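Local coordinates for iron-sulfur cluster assembly scaffold protein NifU (Fervidobacterium islandicum, PDB 6A6F), which probably acts as a zinc-binding SufU-type scaffold protein of the SUF system, supporting iron-sulfur cluster assembly in a thermophilic bacterium, at the interface of chains A and B. Sequence-based numbering; all coordinates share one arbitrary frame. Chains: chain A/B, Iron-sulfur cluster assembly scaffold protein NifU.

The interface of chains A and B. Residues chain A 20, 59-60, 66; chain B 60.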
# COMPACT_ATOMS: atom_id res chain seq x y z
N HIS A 20 -7.12 0.95 -10.69
CA HIS A 20 -7.57 1.37 -9.36
C HIS A 20 -8.65 2.43 -9.52
O HIS A 20 -8.42 3.41 -10.17
CB HIS A 20 -6.37 1.96 -8.59
CG HIS A 20 -6.69 2.31 -7.19
ND1 HIS A 20 -7.16 1.38 -6.29
CD2 HIS A 20 -6.61 3.48 -6.52
CE1 HIS A 20 -7.41 1.99 -5.14
NE2 HIS A 20 -7.05 3.24 -5.25
N GLY A 59 -10.09 0.29 -2.53
CA GLY A 59 -9.54 -0.18 -1.29
C GLY A 59 -8.02 -0.16 -1.38
O GLY A 59 -7.45 0.35 -2.35
N HIS A 60 -7.37 -0.69 -0.35
CA HIS A 60 -5.94 -0.78 -0.35
C HIS A 60 -5.52 -1.83 0.62
O HIS A 60 -6.30 -2.33 1.43
CB HIS A 60 -5.30 0.57 -0.02
CG HIS A 60 -5.44 0.96 1.42
ND1 HIS A 60 -6.62 1.45 1.93
CD2 HIS A 60 -4.57 0.88 2.46
CE1 HIS A 60 -6.46 1.69 3.22
NE2 HIS A 60 -5.23 1.35 3.57
N GLN A 66 -2.19 -6.05 -3.20
CA GLN A 66 -2.32 -5.09 -4.30
C GLN A 66 -1.68 -5.60 -5.60
O GLN A 66 -2.30 -5.49 -6.68
CB GLN A 66 -1.79 -3.67 -3.97
CG GLN A 66 -2.52 -2.96 -2.84
CD GLN A 66 -2.15 -1.47 -2.63
OE1 GLN A 66 -2.84 -0.81 -1.88
NE2 GLN A 66 -1.10 -0.96 -3.28
N HIS B 60 -3.83 6.29 1.09
CA HIS B 60 -2.89 5.22 0.83
C HIS B 60 -1.93 5.63 -0.26
O HIS B 60 -2.16 6.58 -0.98
CB HIS B 60 -3.62 3.91 0.46
CG HIS B 60 -4.27 3.96 -0.89
ND1 HIS B 60 -3.69 3.41 -2.02
CD2 HIS B 60 -5.45 4.52 -1.30
CE1 HIS B 60 -4.48 3.63 -3.07
NE2 HIS B 60 -5.55 4.31 -2.66
O HOH W 1 -1.53 1.50 -1.39
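B:His60 reaches into chain A between A:His60 and A:His20, its CB end against the first and its ring tip against the second. The two copies of residue 60 run antiparallel alongside each other, so that each lays its CB over the other's imidazole. B:His60 CB sits 3.9 Å from the ring centroid of A:His60, displaced toward the rim, and A:His60 CB returns the same CH-pi contact at 4.0 Å from the centroid of the B:His60 ring. In B:His60, CG lies between the backbone N and the carbonyl carbon (chi1 70°), which swings the imidazole across the CB of A:His60; the other copy matches it.

At the far end of the B:His60 ring, A:His20 points back at it from chain A. Its NE2 corner meets the NE2–CE1 rim, with A:His20 NE2 3.2 Å from B:His60 NE2. The planes stand at 78°, an edge-to-face meeting rather than a stack, and the model does not establish a hydrogen bond between the two nitrogens. A:His20 gets there with CG anti to its backbone N (chi1 -175°).

The other ring nitrogen is tied through water. B:His60 ND1 hydrogen-bonds to water 1 at 2.9 Å, and the water lies 2.7 Å from A:Gln66 OE1, the amide oxygen. The link from the amide nitrogen is weak. A:Gln66 stretches out from helix 63-76 to hold this water. With an alanine in place of B:His60, A:His60 CB and the A:His20 ring would probably lose their packing partner, and water 1 its link from chain B to A:Gln66.

Further out, A:Gly59 leads from strand 51-58 into the loop carrying A:His60, and A:Cys62, a zinc ligand, lies two residues further on. The patch is one part of a two-fold symmetric interface, its twin formed with the chains exchanged. If this dimer exists in solution, the histidine cluster would join the subunits close to their zinc-site loops.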